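Local coordinates for protein glycosyl hydrolase BlGH5_18 (Bifidobacterium longum subsp. infantis, PDB 7LQX) that probably acts as a glycoside hydrolase of subfamily GH5_18, cleaving glycosidic linkages during the breakdown of N-glycans in a gut bacterium, at residues Asn267-Ala279 with Ala300-Trp312. Numbering follows the deposited sequence.
Sequences NPDRPVWLQEVGA and AAQCPNLWGVTWW. With EDO (1,2-ethanediol), chain D.
Trp273 and Thr310 meet inside a parallel barrel, where two neighbouring strands, 272-277 and 306-312, illustrate how one indole can be fixed at its edge and on both faces. CG of Trp273 lies anti to the backbone N (chi1 -176°), which brings the ring in close to the neighbouring strand. CB already touches CE3 of Trp307; CG and CD2 of Trp273 pack against CZ3 of Trp307, with Trp273 CD2 3.6 Å from Trp307 CZ3, as the edge of that second indole meets the face in a T-shaped stack with planes at 64°. CD1 reaches Gly308 O near the ring plane. NE1, at the edge, donates in plane to Thr310 OG1 at 2.7 Å, an oxygen also hydrogen-bonded to His62, and CZ2 passes the same hydroxyl. Gln275 CG covers the opposite face, leaving the ring little freedom to turn.

At the start of the pairing, Asn305 spends both amide hydrogens on carbonyls of the incoming loop: ND2 lies 3.0 Å from Pro268 O and 2.9 Å from Arg270 O, both in the amide plane. Farther along, Val277 O sits 3.1 Å from CD2 of Trp311, over the centre of that indole, while accepting a straight bond from Trp312 N. Glu276 OE2 takes a 2.6 Å bond from O1 of an ethanediol, probably from the crystallisation liquor, whose C1 and C2 lie over one face of Trp312 near its rim, and is salt-bridged to Arg64.

Helix 289-300 links the two strands in a beta-alpha-beta crossover of the (beta/alpha)8 barrel expected of GH5 enzymes, with strand 229-233 flanking 272-277 and strand 25-29 flanking 306-312.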
loop_
_atom_site.group_PDB
_atom_site.type_symbol
_atom_site.label_atom_id
_atom_site.label_comp_id
_atom_site.label_asym_id
_atom_site.label_seq_id
_atom_site.Cartn_x
_atom_site.Cartn_y
_atom_site.Cartn_z
ATOM N N ASN A 267 30.571 -23.724 4.162
ATOM C CA ASN A 267 30.292 -25.128 3.894
ATOM C C ASN A 267 30.563 -25.376 2.418
ATOM O O ASN A 267 29.828 -24.846 1.569
ATOM C CB ASN A 267 28.836 -25.431 4.220
ATOM C CG ASN A 267 28.373 -26.781 3.691
ATOM O OD1 ASN A 267 29.179 -27.642 3.340
ATOM N ND2 ASN A 267 27.057 -26.963 3.623
ATOM N N PRO A 268 31.586 -26.157 2.053
ATOM C CA PRO A 268 31.904 -26.322 0.624
ATOM C C PRO A 268 30.855 -27.082 -0.165
ATOM O O PRO A 268 30.926 -27.086 -1.402
ATOM C CB PRO A 268 33.242 -27.081 0.645
ATOM C CG PRO A 268 33.211 -27.820 1.921
ATOM C CD PRO A 268 32.519 -26.911 2.914
ATOM N N ASP A 269 29.893 -27.717 0.502
ATOM C CA ASP A 269 28.803 -28.427 -0.153
ATOM C C ASP A 269 27.512 -27.615 -0.201
ATOM O O ASP A 269 26.486 -28.141 -0.631
ATOM C CB ASP A 269 28.586 -29.780 0.538
ATOM C CG ASP A 269 29.831 -30.639 0.515
ATOM O OD1 ASP A 269 30.451 -30.737 -0.562
ATOM O OD2 ASP A 269 30.200 -31.189 1.571
ATOM N N ARG A 270 27.541 -26.349 0.205
ATOM C CA ARG A 270 26.318 -25.557 0.234
ATOM C C ARG A 270 25.696 -25.464 -1.155
ATOM O O ARG A 270 26.387 -25.105 -2.119
ATOM C CB ARG A 270 26.628 -24.158 0.743
ATOM C CG ARG A 270 25.401 -23.262 0.778
ATOM C CD ARG A 270 25.781 -21.919 1.322
ATOM N NE ARG A 270 24.719 -20.912 1.393
ATOM C CZ ARG A 270 23.898 -20.742 2.425
ATOM N NH1 ARG A 270 23.949 -21.568 3.459
ATOM N NH2 ARG A 270 23.006 -19.753 2.404
ATOM N N PRO A 271 24.407 -25.766 -1.302
ATOM C CA PRO A 271 23.766 -25.609 -2.614
ATOM C C PRO A 271 23.618 -24.148 -2.998
ATOM O O PRO A 271 23.377 -23.282 -2.155
ATOM C CB PRO A 271 22.389 -26.268 -2.428
ATOM C CG PRO A 271 22.519 -27.123 -1.185
ATOM C CD PRO A 271 23.491 -26.367 -0.318
ATOM N N VAL A 272 23.759 -23.895 -4.295
ATOM C CA VAL A 272 23.485 -22.601 -4.903
ATOM C C VAL A 272 22.215 -22.736 -5.735
ATOM O O VAL A 272 22.169 -23.521 -6.686
ATOM C CB VAL A 272 24.650 -22.138 -5.789
ATOM C CG1 VAL A 272 24.297 -20.819 -6.451
ATOM C CG2 VAL A 272 25.919 -21.998 -4.975
ATOM N N TRP A 273 21.191 -21.956 -5.404
ATOM C CA TRP A 273 19.945 -21.933 -6.160
ATOM C C TRP A 273 19.944 -20.681 -7.032
ATOM O O TRP A 273 19.913 -19.565 -6.514
ATOM C CB TRP A 273 18.760 -21.930 -5.193
ATOM C CG TRP A 273 17.425 -22.000 -5.871
ATOM C CD1 TRP A 273 17.192 -22.206 -7.193
ATOM C CD2 TRP A 273 16.137 -21.878 -5.253
ATOM N NE1 TRP A 273 15.842 -22.202 -7.450
ATOM C CE2 TRP A 273 15.171 -22.019 -6.270
ATOM C CE3 TRP A 273 15.707 -21.677 -3.941
ATOM C CZ2 TRP A 273 13.804 -21.949 -6.017
ATOM C CZ3 TRP A 273 14.356 -21.620 -3.688
ATOM C CH2 TRP A 273 13.415 -21.751 -4.722
ATOM N N LEU A 274 20.019 -20.876 -8.346
ATOM C CA LEU A 274 19.748 -19.811 -9.310
ATOM C C LEU A 274 18.238 -19.605 -9.282
ATOM O O LEU A 274 17.484 -20.147 -10.095
ATOM C CB LEU A 274 20.249 -20.224 -10.676
ATOM C CG LEU A 274 20.248 -19.141 -11.744
ATOM C CD1 LEU A 274 20.900 -17.858 -11.285
ATOM C CD2 LEU A 274 20.963 -19.696 -12.975
ATOM N N GLN A 275 17.800 -18.838 -8.278
ATOM C CA GLN A 275 16.384 -18.698 -7.953
ATOM C C GLN A 275 15.666 -17.757 -8.903
ATOM O O GLN A 275 14.441 -17.862 -9.041
ATOM C CB GLN A 275 16.278 -18.243 -6.491
ATOM C CG GLN A 275 14.870 -18.194 -5.942
ATOM C CD GLN A 275 14.798 -17.664 -4.521
ATOM O OE1 GLN A 275 14.321 -18.349 -3.602
ATOM N NE2 GLN A 275 15.264 -16.464 -4.328
ATOM N N GLU A 276 16.396 -16.863 -9.565
ATOM C CA GLU A 276 15.871 -16.143 -10.703
ATOM C C GLU A 276 16.928 -16.025 -11.779
ATOM O O GLU A 276 18.072 -15.660 -11.496
ATOM C CB GLU A 276 15.468 -14.697 -10.378
ATOM C CG GLU A 276 14.339 -14.569 -9.417
ATOM C CD GLU A 276 13.989 -13.142 -9.097
ATOM O OE1 GLU A 276 14.560 -12.201 -9.701
ATOM O OE2 GLU A 276 13.150 -12.976 -8.187
ATOM N N VAL A 277 16.528 -16.297 -13.010
ATOM C CA VAL A 277 17.294 -15.910 -14.186
ATOM C C VAL A 277 16.278 -15.649 -15.281
ATOM O O VAL A 277 15.371 -16.458 -15.497
ATOM C CB VAL A 277 18.324 -16.985 -14.580
ATOM C CG1 VAL A 277 17.653 -18.326 -14.690
ATOM C CG2 VAL A 277 19.026 -16.599 -15.878
ATOM N N GLY A 278 16.393 -14.504 -15.940
ATOM C CA GLY A 278 15.512 -14.142 -17.032
ATOM C C GLY A 278 16.298 -13.549 -18.182
ATOM O O GLY A 278 17.507 -13.344 -18.087
ATOM N N ALA A 279 15.588 -13.270 -19.277
ATOM C CA ALA A 279 16.195 -12.798 -20.522
ATOM C C ALA A 279 15.636 -11.415 -20.826
ATOM O O ALA A 279 14.717 -11.274 -21.644
ATOM C CB ALA A 279 15.905 -13.768 -21.665
ATOM N N ALA A 300 26.017 -21.999 -16.398
ATOM C CA ALA A 300 25.739 -22.119 -14.970
ATOM C C ALA A 300 25.967 -23.544 -14.472
ATOM O O ALA A 300 26.442 -23.744 -13.347
ATOM C CB ALA A 300 24.312 -21.657 -14.665
ATOM N N ALA A 301 25.637 -24.542 -15.287
ATOM C CA ALA A 301 25.809 -25.935 -14.897
ATOM C C ALA A 301 27.272 -26.313 -14.723
ATOM O O ALA A 301 27.556 -27.417 -14.242
ATOM C CB ALA A 301 25.137 -26.851 -15.920
ATOM N N GLN A 302 28.206 -25.440 -15.100
ATOM C CA GLN A 302 29.611 -25.696 -14.813
ATOM C C GLN A 302 29.927 -25.535 -13.336
ATOM O O GLN A 302 31.005 -25.949 -12.897
ATOM C CB GLN A 302 30.496 -24.775 -15.644
ATOM C CG GLN A 302 30.414 -25.078 -17.125
ATOM C CD GLN A 302 31.061 -24.021 -17.984
ATOM O OE1 GLN A 302 31.811 -23.176 -17.499
ATOM N NE2 GLN A 302 30.772 -24.060 -19.279
ATOM N N CYS A 303 29.014 -24.964 -12.567
ATOM C CA CYS A 303 29.224 -24.814 -11.137
ATOM C C CYS A 303 28.863 -26.105 -10.420
ATOM O O CYS A 303 27.708 -26.538 -10.483
ATOM C CB CYS A 303 28.351 -23.697 -10.598
ATOM S SG CYS A 303 28.534 -23.466 -8.812
ATOM N N PRO A 304 29.807 -26.752 -9.732
ATOM C CA PRO A 304 29.485 -28.031 -9.087
ATOM C C PRO A 304 28.419 -27.936 -8.021
ATOM O O PRO A 304 27.818 -28.963 -7.686
ATOM C CB PRO A 304 30.826 -28.486 -8.490
ATOM C CG PRO A 304 31.637 -27.256 -8.386
ATOM C CD PRO A 304 31.208 -26.358 -9.520
ATOM N N ASN A 305 28.174 -26.750 -7.465
ATOM C CA ASN A 305 27.212 -26.567 -6.389
ATOM C C ASN A 305 25.846 -26.112 -6.888
ATOM O O ASN A 305 24.967 -25.834 -6.070
ATOM C CB ASN A 305 27.736 -25.552 -5.374
ATOM C CG ASN A 305 28.942 -26.057 -4.618
ATOM O OD1 ASN A 305 29.985 -26.324 -5.204
ATOM N ND2 ASN A 305 28.807 -26.181 -3.308
ATOM N N LEU A 306 25.642 -26.021 -8.198
ATOM C CA LEU A 306 24.357 -25.552 -8.705
ATOM C C LEU A 306 23.269 -26.580 -8.402
ATOM O O LEU A 306 23.300 -27.705 -8.903
ATOM C CB LEU A 306 24.435 -25.279 -10.203
ATOM C CG LEU A 306 23.154 -24.646 -10.770
ATOM C CD1 LEU A 306 22.860 -23.286 -10.152
ATOM C CD2 LEU A 306 23.227 -24.529 -12.286
ATOM N N TRP A 307 22.276 -26.164 -7.621
ATOM C CA TRP A 307 21.210 -27.035 -7.148
ATOM C C TRP A 307 19.982 -26.970 -8.033
ATOM O O TRP A 307 19.248 -27.959 -8.141
ATOM C CB TRP A 307 20.844 -26.587 -5.728
ATOM C CG TRP A 307 19.634 -27.200 -5.109
ATOM C CD1 TRP A 307 19.595 -28.301 -4.309
ATOM C CD2 TRP A 307 18.292 -26.706 -5.173
ATOM N NE1 TRP A 307 18.308 -28.544 -3.897
ATOM C CE2 TRP A 307 17.489 -27.579 -4.414
ATOM C CE3 TRP A 307 17.690 -25.621 -5.808
ATOM C CZ2 TRP A 307 16.120 -27.398 -4.272
ATOM C CZ3 TRP A 307 16.331 -25.448 -5.664
ATOM C CH2 TRP A 307 15.562 -26.326 -4.905
ATOM N N GLY A 308 19.727 -25.831 -8.646
ATOM C CA GLY A 308 18.522 -25.674 -9.439
ATOM C C GLY A 308 18.505 -24.343 -10.148
ATOM O O GLY A 308 19.235 -23.416 -9.788
ATOM N N VAL A 309 17.651 -24.266 -11.173
ATOM C CA VAL A 309 17.456 -23.074 -11.986
ATOM C C VAL A 309 15.962 -22.808 -12.040
ATOM O O VAL A 309 15.184 -23.702 -12.388
ATOM C CB VAL A 309 18.001 -23.260 -13.417
ATOM C CG1 VAL A 309 17.731 -22.003 -14.245
ATOM C CG2 VAL A 309 19.479 -23.618 -13.388
ATOM N N THR A 310 15.566 -21.585 -11.709
ATOM C CA THR A 310 14.161 -21.184 -11.681
ATOM C C THR A 310 14.006 -19.952 -12.555
ATOM O O THR A 310 14.483 -18.870 -12.208
ATOM C CB THR A 310 13.717 -20.949 -10.239
ATOM O OG1 THR A 310 14.077 -22.106 -9.463
ATOM C CG2 THR A 310 12.229 -20.706 -10.147
ATOM N N TRP A 311 13.367 -20.134 -13.706
ATOM C CA TRP A 311 13.303 -19.066 -14.694
ATOM C C TRP A 311 12.351 -17.967 -14.220
ATOM O O TRP A 311 11.308 -18.245 -13.625
ATOM C CB TRP A 311 12.881 -19.616 -16.085
ATOM C CG TRP A 311 13.382 -18.672 -17.130
ATOM C CD1 TRP A 311 12.688 -17.671 -17.754
ATOM C CD2 TRP A 311 14.724 -18.586 -17.612
ATOM N NE1 TRP A 311 13.520 -16.980 -18.602
ATOM C CE2 TRP A 311 14.777 -17.521 -18.529
ATOM C CE3 TRP A 311 15.891 -19.318 -17.363
ATOM C CZ2 TRP A 311 15.946 -17.164 -19.186
ATOM C CZ3 TRP A 311 17.048 -18.957 -18.017
ATOM C CH2 TRP A 311 17.068 -17.888 -18.914
ATOM N N TRP A 312 12.735 -16.708 -14.445
ATOM C CA TRP A 312 11.829 -15.570 -14.284
ATOM C C TRP A 312 11.358 -15.190 -15.690
ATOM O O TRP A 312 12.137 -14.617 -16.450
ATOM C CB TRP A 312 12.506 -14.360 -13.611
ATOM C CG TRP A 312 11.438 -13.359 -13.362
ATOM C CD1 TRP A 312 10.898 -12.505 -14.275
ATOM C CD2 TRP A 312 10.698 -13.175 -12.152
ATOM N NE1 TRP A 312 9.866 -11.800 -13.710
ATOM C CE2 TRP A 312 9.728 -12.186 -12.403
ATOM C CE3 TRP A 312 10.769 -13.744 -10.874
ATOM C CZ2 TRP A 312 8.830 -11.756 -11.424
ATOM C CZ3 TRP A 312 9.882 -13.319 -9.906
ATOM C CH2 TRP A 312 8.922 -12.336 -10.186
HETATM C C1 EDO D . 12.009 -10.261 -9.531
HETATM O O1 EDO D . 12.675 -10.422 -8.277
HETATM C C2 EDO D . 10.680 -9.556 -9.277
HETATM O O2 EDO D . 10.951 -8.293 -8.647
HETATM O O HOH W 1 12.797 -14.369 -19.521
#